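Local coordinates for Blr3880 protein (Bradyrhizobium japonicum, PDB 2OOD) that probably catalyses the zinc-dependent hydrolytic deamination of guanine to xanthine and ammonia, a step of purine breakdown, at residues Met38-Asp42 / Gly43-Ala47; Leu389-Asp392 / Asp393-Asn397. All blocks are in the same frame, centred on the assembly; numbering follows the deposited sequence.

Contact 1 (Met38-Asp42 / Gly43-Ala47)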
HETATM    1  N   MSE A  38     -33.609  -1.644  -4.922  1.00 44.49           N
HETATM    2  CA  MSE A  38     -33.581  -2.680  -3.909  1.00 45.42           C
HETATM    3  C   MSE A  38     -34.618  -2.304  -2.856  1.00 45.28           C
HETATM    4  O   MSE A  38     -34.576  -1.211  -2.292  1.00 44.80           O
HETATM    5  CB  MSE A  38     -32.183  -2.758  -3.290  1.00 49.98           C
HETATM    6  CG  MSE A  38     -32.006  -3.838  -2.240  1.00 57.19           C
HETATM    7 SE   MSE A  38     -30.121  -3.915  -1.624  1.00 68.07          SE
HETATM    8  CE  MSE A  38     -30.228  -2.754  -0.030  1.00 67.15           C
ATOM      9  N   VAL A  39     -35.558  -3.211  -2.612  1.00 43.61           N
ATOM     10  CA  VAL A  39     -36.620  -2.986  -1.645  1.00 41.40           C
ATOM     11  C   VAL A  39     -36.299  -3.732  -0.356  1.00 42.20           C
ATOM     12  O   VAL A  39     -36.354  -4.964  -0.311  1.00 42.83           O
ATOM     13  CB  VAL A  39     -37.978  -3.477  -2.204  1.00 40.03           C
ATOM     14  CG1 VAL A  39     -39.054  -3.347  -1.157  1.00 37.87           C
ATOM     15  CG2 VAL A  39     -38.345  -2.678  -3.444  1.00 37.52           C
ATOM     16  N   VAL A  40     -35.964  -2.984   0.690  1.00 42.06           N
ATOM     17  CA  VAL A  40     -35.614  -3.579   1.978  1.00 40.83           C
ATOM     18  C   VAL A  40     -36.707  -3.326   3.015  1.00 42.22           C
ATOM     19  O   VAL A  40     -37.119  -2.185   3.219  1.00 42.83           O
ATOM     20  CB  VAL A  40     -34.296  -2.981   2.517  1.00 38.65           C
ATOM     21  CG1 VAL A  40     -33.740  -3.854   3.618  1.00 36.83           C
ATOM     22  CG2 VAL A  40     -33.309  -2.822   1.400  1.00 36.97           C
ATOM     23  N   THR A  41     -37.170  -4.385   3.672  1.00 42.56           N
ATOM     24  CA  THR A  41     -38.201  -4.255   4.699  1.00 44.21           C
ATOM     25  C   THR A  41     -37.646  -4.701   6.044  1.00 45.31           C
ATOM     26  O   THR A  41     -37.349  -5.885   6.242  1.00 44.45           O
ATOM     27  CB  THR A  41     -39.446  -5.115   4.376  1.00 44.77           C
ATOM     28  OG1 THR A  41     -40.121  -4.569   3.234  1.00 45.09           O
ATOM     29  CG2 THR A  41     -40.401  -5.134   5.562  1.00 44.75           C
ATOM     30  N   ASP A  42     -37.517  -3.751   6.965  1.00 45.50           N
ATOM     31  CA  ASP A  42     -36.976  -4.038   8.289  1.00 46.72           C
ATOM     32  C   ASP A  42     -35.549  -4.566   8.162  1.00 46.87           C
ATOM     33  O   ASP A  42     -35.154  -5.492   8.868  1.00 47.34           O
ATOM     34  CB  ASP A  42     -37.862  -5.056   9.025  1.00 47.25           C
ATOM     35  CG  ASP A  42     -39.160  -4.436   9.541  1.00 47.58           C
ATOM     36  OD1 ASP A  42     -39.469  -3.291   9.130  1.00 46.92           O
ATOM     37  OD2 ASP A  42     -39.867  -5.089  10.349  1.00 46.66           O
ATOM     38  N   GLY A  43     -34.793  -3.974   7.238  1.00 47.34           N
ATOM     39  CA  GLY A  43     -33.408  -4.363   7.030  1.00 45.94           C
ATOM     40  C   GLY A  43     -33.163  -5.658   6.277  1.00 45.35           C
ATOM     41  O   GLY A  43     -32.064  -6.211   6.344  1.00 45.98           O
ATOM     42  N   VAL A  44     -34.165  -6.149   5.559  1.00 43.60           N
ATOM     43  CA  VAL A  44     -34.007  -7.384   4.803  1.00 41.37           C
ATOM     44  C   VAL A  44     -34.407  -7.180   3.351  1.00 42.34           C
ATOM     45  O   VAL A  44     -35.487  -6.656   3.075  1.00 43.42           O
ATOM     46  CB  VAL A  44     -34.857  -8.506   5.411  1.00 39.69           C
ATOM     47  CG1 VAL A  44     -34.861  -9.714   4.494  1.00 38.22           C
ATOM     48  CG2 VAL A  44     -34.301  -8.880   6.769  1.00 36.97           C
ATOM     49  N   ILE A  45     -33.536  -7.578   2.422  1.00 43.00           N
ATOM     50  CA  ILE A  45     -33.833  -7.417   0.996  1.00 43.08           C
ATOM     51  C   ILE A  45     -35.115  -8.177   0.691  1.00 43.56           C
ATOM     52  O   ILE A  45     -35.273  -9.330   1.100  1.00 44.10           O
ATOM     53  CB  ILE A  45     -32.733  -8.012   0.081  1.00 42.15           C
ATOM     54  CG1 ILE A  45     -31.337  -7.779   0.668  1.00 41.40           C
ATOM     55  CG2 ILE A  45     -32.823  -7.365  -1.294  1.00 40.51           C
ATOM     56  CD1 ILE A  45     -30.868  -6.370   0.567  1.00 41.63           C
ATOM     57  N   LYS A  46     -36.036  -7.536  -0.017  1.00 43.13           N
ATOM     58  CA  LYS A  46     -37.289  -8.194  -0.366  1.00 42.41           C
ATOM     59  C   LYS A  46     -37.419  -8.327  -1.871  1.00 41.57           C
ATOM     60  O   LYS A  46     -38.099  -9.222  -2.367  1.00 41.19           O
ATOM     61  CB  LYS A  46     -38.479  -7.415   0.192  1.00 43.10           C
ATOM     62  CG  LYS A  46     -38.567  -7.455   1.707  1.00 44.78           C
ATOM     63  CD  LYS A  46     -38.681  -8.886   2.234  1.00 45.33           C
ATOM     64  CE  LYS A  46     -38.768  -8.891   3.761  1.00 46.62           C
ATOM     65  NZ  LYS A  46     -38.891 -10.270   4.324  1.00 46.97           N
ATOM     66  N   ALA A  47     -36.753  -7.438  -2.596  1.00 39.91           N
ATOM     67  CA  ALA A  47     -36.796  -7.465  -4.041  1.00 39.40           C
ATOM     68  C   ALA A  47     -35.633  -6.665  -4.605  1.00 40.31           C
ATOM     69  O   ALA A  47     -35.343  -5.555  -4.153  1.00 41.03           O
ATOM     70  CB  ALA A  47     -38.117  -6.893  -4.533  1.00 39.75           C
TER
HETATM   71  O   HOH W   1     -38.485  -8.655   6.843  1.00 48.12           O
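The carbonyl O of Val39 is shared by two successive amides of the returning strand: Lys46 N donates to it over 2.6 Å, nearly along the C=O axis, and Ala47 N adds a weak bond of 3.4 Å. Two residues facing one is the signature of a classic beta bulge, here set into the beta hairpin of strands 36-41 and 45-48. Within the bulge Val39 and Ala47 still form an antiparallel hydrogen-bonded pair, through Val39 N to Ala47 O at 2.8 Å. At the other end the chain reverses through Asp42 and Gly43, both at positive phi, and Thr41 and Val44 exchange backbone bonds. Thr41 N to Val44 O is the shorter of these; the return bond meets Thr41 O from above its carbonyl plane. Met38, a selenomethionine, and Ile45 cover one flank, crossing at about a right angle: the extended chain brings SE to Ile45 CD1, and the bend at chi3 (94°) turns CE to the same methyl, while CG rests near Ile45 CG2. Val40 CG2 approaches that methyl more loosely, and Ala404 lies against both Val40 and Ile45. Val39 and Ala47 meet on the other face through their CB atoms, 4.1 Å apart. Strand 5-9 continues the sheet beyond 36-41, and Thr41 OG1 is hydrogen-bonded to Thr5 OG1. Lys46, bent at chi2 (-59°), runs across Thr41 with its CG 3.6 Å from Thr41 OG1; from there its NZ makes a weak bond to a water that donates to Thr41 O.

Contact 2 (Leu389-Asp392 / Asp393-Asn397); sequences LYID and DKLGN
Ile391 O collects two backbone bonds from the turn that follows it. Leu395 N supplies the straighter one, 2.9 Å long with an N-H...O angle of 159°, and its donor lies almost in line with the carbonyl. Lys394 N, at 3.1 Å, comes instead from above the carbonyl plane and is bent to 138°. The pair of bonds, one spanning three residues and one spanning four, curls 391-395 into a single compact helical turn, although no regular helix follows. This turn comes shortly after helix 383-388, whose C-terminus is closed by a Schellman motif with Tyr390 at positive phi; Tyr390 OH is hydrogen-bonded to Gly289 O.

The side chains of the two aspartates lie along the backbone of the turn. The CG of Asp393 sits between its own backbone N and carbonyl carbon (chi1 56°), which folds the carboxylate back over the preceding backbone and brings OD1 beside Ile391 C. Asp392 adopts a similar first torsion, and its CB lies beside Asp393 N. A CA-H...O contact joins Asp392 CA to Leu395 O at 3.3 Å. On the buried side, Ile391 and Leu395 approach at a slant, their CD1 methyls 4.1 Å apart, and both rest on Thr134 of strand 132-138.

Leu395 O and Asp392 O, both acceptors, point to the same region, where Lys402 NZ donates to the first and, weakly, to the second. A positively charged group placed there would probably ease the crowding of the two carbonyl dipoles.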
ATOM      1  N   LEU A 389     -16.747 -17.561   5.480  1.00 37.21           N
ATOM      2  CA  LEU A 389     -17.100 -17.435   6.892  1.00 36.54           C
ATOM      3  C   LEU A 389     -18.408 -18.171   7.188  1.00 37.21           C
ATOM      4  O   LEU A 389     -18.916 -18.138   8.311  1.00 37.18           O
ATOM      5  CB  LEU A 389     -17.233 -15.958   7.280  1.00 34.80           C
ATOM      6  CG  LEU A 389     -15.927 -15.185   7.485  1.00 34.18           C
ATOM      7  CD1 LEU A 389     -16.224 -13.713   7.725  1.00 33.17           C
ATOM      8  CD2 LEU A 389     -15.176 -15.781   8.664  1.00 33.48           C
ATOM      9  N   TYR A 390     -18.949 -18.837   6.175  1.00 37.22           N
ATOM     10  CA  TYR A 390     -20.188 -19.582   6.330  1.00 37.26           C
ATOM     11  C   TYR A 390     -21.344 -18.726   6.808  1.00 37.50           C
ATOM     12  O   TYR A 390     -22.077 -19.123   7.708  1.00 38.56           O
ATOM     13  CB  TYR A 390     -19.985 -20.747   7.293  1.00 38.68           C
ATOM     14  CG  TYR A 390     -19.258 -21.911   6.669  1.00 41.13           C
ATOM     15  CD1 TYR A 390     -19.930 -22.830   5.875  1.00 41.33           C
ATOM     16  CD2 TYR A 390     -17.893 -22.086   6.856  1.00 41.77           C
ATOM     17  CE1 TYR A 390     -19.262 -23.901   5.285  1.00 42.87           C
ATOM     18  CE2 TYR A 390     -17.212 -23.154   6.265  1.00 43.44           C
ATOM     19  CZ  TYR A 390     -17.901 -24.061   5.483  1.00 43.67           C
ATOM     20  OH  TYR A 390     -17.223 -25.129   4.903  1.00 44.81           O
ATOM     21  N   ILE A 391     -21.492 -17.546   6.216  1.00 37.09           N
ATOM     22  CA  ILE A 391     -22.582 -16.642   6.553  1.00 35.94           C
ATOM     23  C   ILE A 391     -23.165 -16.144   5.238  1.00 37.38           C
ATOM     24  O   ILE A 391     -23.787 -15.085   5.177  1.00 38.02           O
ATOM     25  CB  ILE A 391     -22.106 -15.429   7.388  1.00 33.53           C
ATOM     26  CG1 ILE A 391     -20.971 -14.700   6.677  1.00 32.26           C
ATOM     27  CG2 ILE A 391     -21.670 -15.877   8.762  1.00 32.41           C
ATOM     28  CD1 ILE A 391     -20.525 -13.442   7.392  1.00 31.07           C
ATOM     29  N   ASP A 392     -22.954 -16.925   4.184  1.00 38.01           N
ATOM     30  CA  ASP A 392     -23.438 -16.558   2.863  1.00 39.32           C
ATOM     31  C   ASP A 392     -24.948 -16.717   2.740  1.00 40.08           C
ATOM     32  O   ASP A 392     -25.541 -16.329   1.731  1.00 40.50           O
ATOM     33  CB  ASP A 392     -22.716 -17.371   1.782  1.00 36.97           C
ATOM     34  CG  ASP A 392     -22.794 -18.861   2.019  1.00 37.40           C
ATOM     35  OD1 ASP A 392     -22.385 -19.318   3.105  1.00 36.56           O
ATOM     36  OD2 ASP A 392     -23.259 -19.576   1.110  1.00 37.14           O
ATOM     37  N   ASP A 393     -25.575 -17.286   3.760  1.00 41.00           N
ATOM     38  CA  ASP A 393     -27.023 -17.426   3.734  1.00 43.17           C
ATOM     39  C   ASP A 393     -27.614 -16.083   4.160  1.00 43.30           C
ATOM     40  O   ASP A 393     -28.707 -15.715   3.732  1.00 43.89           O
ATOM     41  CB  ASP A 393     -27.481 -18.547   4.673  1.00 44.98           C
ATOM     42  CG  ASP A 393     -27.012 -18.344   6.103  1.00 47.37           C
ATOM     43  OD1 ASP A 393     -25.849 -17.919   6.294  1.00 49.16           O
ATOM     44  OD2 ASP A 393     -27.799 -18.626   7.038  1.00 49.15           O
ATOM     45  N   LYS A 394     -26.868 -15.339   4.976  1.00 42.24           N
ATOM     46  CA  LYS A 394     -27.303 -14.028   5.449  1.00 41.57           C
ATOM     47  C   LYS A 394     -26.699 -12.844   4.671  1.00 41.26           C
ATOM     48  O   LYS A 394     -27.363 -11.825   4.485  1.00 42.44           O
ATOM     49  CB  LYS A 394     -26.968 -13.859   6.936  1.00 42.97           C
ATOM     50  CG  LYS A 394     -27.622 -14.868   7.872  1.00 44.34           C
ATOM     51  CD  LYS A 394     -29.149 -14.821   7.776  1.00 47.53           C
ATOM     52  CE  LYS A 394     -29.838 -15.674   8.865  1.00 48.92           C
ATOM     53  NZ  LYS A 394     -29.779 -15.061  10.237  1.00 50.62           N
ATOM     54  N   LEU A 395     -25.456 -12.972   4.212  1.00 39.18           N
ATOM     55  CA  LEU A 395     -24.797 -11.874   3.497  1.00 36.60           C
ATOM     56  C   LEU A 395     -24.085 -12.321   2.230  1.00 36.15           C
ATOM     57  O   LEU A 395     -24.109 -13.500   1.879  1.00 36.54           O
ATOM     58  CB  LEU A 395     -23.772 -11.212   4.419  1.00 35.33           C
ATOM     59  CG  LEU A 395     -24.304 -10.579   5.705  1.00 34.08           C
ATOM     60  CD1 LEU A 395     -23.168 -10.352   6.687  1.00 31.84           C
ATOM     61  CD2 LEU A 395     -25.015  -9.283   5.360  1.00 31.35           C
ATOM     62  N   GLY A 396     -23.450 -11.376   1.541  1.00 34.62           N
ATOM     63  CA  GLY A 396     -22.714 -11.733   0.343  1.00 34.20           C
ATOM     64  C   GLY A 396     -23.106 -11.009  -0.922  1.00 34.59           C
ATOM     65  O   GLY A 396     -22.249 -10.641  -1.729  1.00 34.13           O
ATOM     66  N   ASN A 397     -24.406 -10.827  -1.115  1.00 34.79           N
ATOM     67  CA  ASN A 397     -24.909 -10.129  -2.286  1.00 35.35           C
ATOM     68  C   ASN A 397     -26.323  -9.635  -2.043  1.00 36.20           C
ATOM     69  O   ASN A 397     -26.887  -9.835  -0.975  1.00 35.73           O
ATOM     70  CB  ASN A 397     -24.850 -11.025  -3.533  1.00 36.21           C
ATOM     71  CG  ASN A 397     -25.624 -12.332  -3.376  1.00 38.14           C
ATOM     72  OD1 ASN A 397     -26.251 -12.589  -2.350  1.00 38.80           O
ATOM     73  ND2 ASN A 397     -25.578 -13.167  -4.410  1.00 39.22           N
TER

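Contacts 1 and 2 show how a chain can reverse or bend within a few residues by different means. In contact 1 the pairing belongs to two strands of a small mixed sheet near the periphery, its centre about 24 Å from the chain's centre; that of contact 2 lies about 12 Å from it, in the connection between helix 383-388 and strand 406-409. Most interstrand bonds are spread along the hairpin, though Val39 O takes two, whereas in 389-397 both local bonds converge on one carbonyl. Each mixes buried apolar groups with charged residues nearer the surface. The centres of contacts 1 and 2 are about 16 Å apart and the two do not touch, yet Gly401 and Ala404, farther along the same connection, pair with the hairpin backbone.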